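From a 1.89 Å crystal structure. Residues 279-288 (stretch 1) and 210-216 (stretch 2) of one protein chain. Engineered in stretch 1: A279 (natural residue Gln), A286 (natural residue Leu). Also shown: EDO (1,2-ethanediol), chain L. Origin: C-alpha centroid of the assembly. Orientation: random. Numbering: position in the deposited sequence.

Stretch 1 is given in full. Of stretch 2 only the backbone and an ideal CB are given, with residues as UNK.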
# COMPACT_ATOMS: atom_id res chain seq x y z
N ALA A 279 8.95 0.12 -2.93
CA ALA A 279 8.41 -1.24 -3.12
C ALA A 279 7.39 -1.23 -4.26
O ALA A 279 7.42 -2.11 -5.12
CB ALA A 279 7.79 -1.76 -1.83
N PHE A 280 6.54 -0.19 -4.31
CA PHE A 280 5.59 -0.02 -5.41
C PHE A 280 6.34 0.16 -6.74
O PHE A 280 5.99 -0.51 -7.72
CB PHE A 280 4.65 1.19 -5.17
CG PHE A 280 3.89 1.61 -6.42
CD1 PHE A 280 2.77 0.90 -6.84
CD2 PHE A 280 4.31 2.69 -7.18
CE1 PHE A 280 2.07 1.27 -8.00
CE2 PHE A 280 3.64 3.05 -8.35
CZ PHE A 280 2.51 2.34 -8.75
N LEU A 281 7.37 1.05 -6.78
CA LEU A 281 8.15 1.35 -7.98
C LEU A 281 8.89 0.11 -8.48
O LEU A 281 9.02 -0.06 -9.68
CB LEU A 281 9.13 2.51 -7.76
CG LEU A 281 8.53 3.92 -7.64
CD1 LEU A 281 9.58 4.91 -7.16
CD2 LEU A 281 7.94 4.40 -8.99
N ALA A 282 9.37 -0.75 -7.55
CA ALA A 282 10.07 -1.99 -7.85
C ALA A 282 9.10 -2.97 -8.53
O ALA A 282 9.45 -3.55 -9.55
CB ALA A 282 10.65 -2.61 -6.58
N SER A 283 7.86 -3.10 -8.00
CA SER A 283 6.87 -4.00 -8.60
C SER A 283 6.38 -3.49 -9.96
O SER A 283 6.19 -4.29 -10.88
CB SER A 283 5.71 -4.28 -7.65
OG SER A 283 4.89 -3.14 -7.50
N LEU A 284 6.23 -2.15 -10.11
CA LEU A 284 5.81 -1.52 -11.38
C LEU A 284 6.88 -1.75 -12.45
O LEU A 284 6.55 -2.22 -13.54
CB LEU A 284 5.52 -0.01 -11.17
CG LEU A 284 4.90 0.79 -12.34
CD1 LEU A 284 3.45 0.38 -12.64
CD2 LEU A 284 5.00 2.29 -12.08
N ALA A 285 8.17 -1.52 -12.11
CA ALA A 285 9.31 -1.72 -13.01
C ALA A 285 9.51 -3.19 -13.44
O ALA A 285 9.77 -3.44 -14.62
CB ALA A 285 10.58 -1.18 -12.37
N ALA A 286 9.38 -4.14 -12.48
CA ALA A 286 9.55 -5.59 -12.66
C ALA A 286 8.60 -6.21 -13.67
O ALA A 286 9.02 -7.11 -14.38
CB ALA A 286 9.44 -6.32 -11.32
N SER A 287 7.35 -5.70 -13.75
CA SER A 287 6.34 -6.18 -14.70
C SER A 287 6.31 -5.37 -16.01
O SER A 287 5.51 -5.68 -16.90
CB SER A 287 4.96 -6.19 -14.04
OG SER A 287 4.83 -7.27 -13.13
N GLY A 288 7.18 -4.36 -16.14
CA GLY A 288 7.25 -3.52 -17.33
C GLY A 288 8.31 -3.92 -18.34
O GLY A 288 9.33 -4.51 -17.97
N UNK A 210 -1.66 -6.29 -5.72
CA UNK A 210 -2.23 -6.79 -6.98
C UNK A 210 -1.16 -7.01 -8.05
O UNK A 210 -1.17 -8.08 -8.66
CB UNK A 210 -3.28 -5.81 -7.50
N UNK A 211 -0.25 -6.03 -8.27
CA UNK A 211 0.83 -6.12 -9.27
C UNK A 211 1.77 -7.29 -8.96
O UNK A 211 2.09 -8.07 -9.86
CB UNK A 211 1.62 -4.81 -9.32
N UNK A 212 2.25 -7.37 -7.68
CA UNK A 212 3.14 -8.43 -7.20
C UNK A 212 2.53 -9.83 -7.35
O UNK A 212 3.22 -10.75 -7.79
CB UNK A 212 3.49 -8.18 -5.73
N UNK A 213 1.22 -9.98 -7.05
CA UNK A 213 0.50 -11.24 -7.20
C UNK A 213 0.34 -11.65 -8.68
O UNK A 213 0.63 -12.80 -9.02
CB UNK A 213 -0.88 -11.13 -6.54
N UNK A 214 -0.06 -10.69 -9.55
CA UNK A 214 -0.20 -10.87 -11.00
C UNK A 214 1.14 -11.35 -11.61
O UNK A 214 1.13 -12.29 -12.41
CB UNK A 214 -0.65 -9.56 -11.66
N UNK A 215 2.27 -10.74 -11.18
CA UNK A 215 3.63 -11.06 -11.63
C UNK A 215 4.07 -12.49 -11.27
O UNK A 215 4.89 -13.07 -11.98
CB UNK A 215 4.62 -10.06 -11.02
N UNK A 216 3.56 -13.04 -10.15
CA UNK A 216 3.90 -14.40 -9.69
C UNK A 216 3.15 -15.49 -10.46
O UNK A 216 3.67 -16.60 -10.57
CB UNK A 216 3.60 -14.54 -8.20
C1 EDO L . 3.48 -5.03 -21.08
O1 EDO L . 2.56 -3.96 -21.05
C2 EDO L . 4.42 -4.94 -19.86
O2 EDO L . 4.93 -6.21 -19.54

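The helix 279-286 of stretch 1 and the helix of stretch 2 run in broadly the same direction, their axes 35° apart, with a closest approach of 9.3 Å. At that spacing, short side chains suit the places where the backbones come nearest, and longer ones can fill the gaps.

Position 210 has helical backbone angles, and its ideal CB has nothing of stretch 1 within 5.5 Å. Stretch 1 sets no limit here, so many helix-compatible residues would do. The deposited residue is L210, which makes no contact with stretch 1.

Position 211 points its CA-to-CB bond toward stretch 1. The ideal CB lies 4.1 Å from S283 OG. Around it stand the F280 ring, the end of L284 and the hydroxyl of S283. S283 OG already donates a hydrogen bond to F280 O (2.9 Å), so it is engaged within its own helix. The apolar groups favour an aliphatic side chain; valine, leucine, isoleucine or methionine are all reasonable. The residue is I211, with chi1 m and chi2 t. Its CD1 is 4.0 Å from F280 CE1 and 4.3 Å from L284 CD1. I211 CG2 lies 3.4 Å from the backbone S283 O and 4.1 Å from S287 OG. I211 has the largest area covered by stretch 1.

Position 212 points sideways. Its CA is 6.0 Å from S283 CA, and its ideal CB is 4.9 Å from S283 CB. With the backbones so close, a small residue such as alanine, serine or glycine fits easily; a longer one is not excluded, since the CA-to-CB bond points sideways. The residue is S212, chi1 m. Its OG packs 3.6 Å from S283 CB, without a hydrogen bond across the stretches, and bonds instead to a residue elsewhere in the structure.

Position 213 is out of reach of stretch 1, which offers it no partner. Polar, charged or apolar residues would all be compatible. It is R213, and its long side chain stays clear of stretch 1.

Position 214 points toward stretch 1, but nothing lies within 5.5 Å of its ideal CB. Small or medium residues are plausible. It is A214, whose CB comes no nearer to stretch 1 than 6.1 Å, at S287 OG.

Position 215 also points toward stretch 1. Its CA is 6.4 Å from S287 CA, and its ideal CB is only 3.5 Å from S287 OG. This favours a small residue: alanine, glycine or perhaps serine. It is A215, whose CB packs 3.5 Å from S287 OG.

Position 216 is out of reach, so stretch 1 does not restrict the choice. It is L216, which touches a crystal neighbour.

Stretch 2 210-216: LISRAAL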
# COMPACT_ATOMS: atom_id res chain seq x y z
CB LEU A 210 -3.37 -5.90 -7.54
CG LEU A 210 -4.65 -5.74 -6.71
CD1 LEU A 210 -5.65 -4.87 -7.47
CD2 LEU A 210 -5.31 -7.10 -6.41
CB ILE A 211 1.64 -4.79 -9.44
CG1 ILE A 211 0.79 -3.64 -9.99
CG2 ILE A 211 2.92 -5.00 -10.28
CD1 ILE A 211 1.55 -2.25 -9.86
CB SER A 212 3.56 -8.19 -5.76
OG SER A 212 4.24 -6.94 -5.67
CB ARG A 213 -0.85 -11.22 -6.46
CG ARG A 213 -1.60 -12.58 -6.38
CD ARG A 213 -0.77 -13.80 -5.95
NE ARG A 213 0.04 -13.57 -4.76
CZ ARG A 213 1.00 -14.38 -4.33
NH1 ARG A 213 1.28 -15.50 -4.99
NH2 ARG A 213 1.70 -14.08 -3.24
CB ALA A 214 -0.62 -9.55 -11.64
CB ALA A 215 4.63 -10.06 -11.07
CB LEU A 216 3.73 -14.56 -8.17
CG LEU A 216 4.76 -13.82 -7.30
CD1 LEU A 216 4.25 -13.65 -5.89
CD2 LEU A 216 6.11 -14.50 -7.31
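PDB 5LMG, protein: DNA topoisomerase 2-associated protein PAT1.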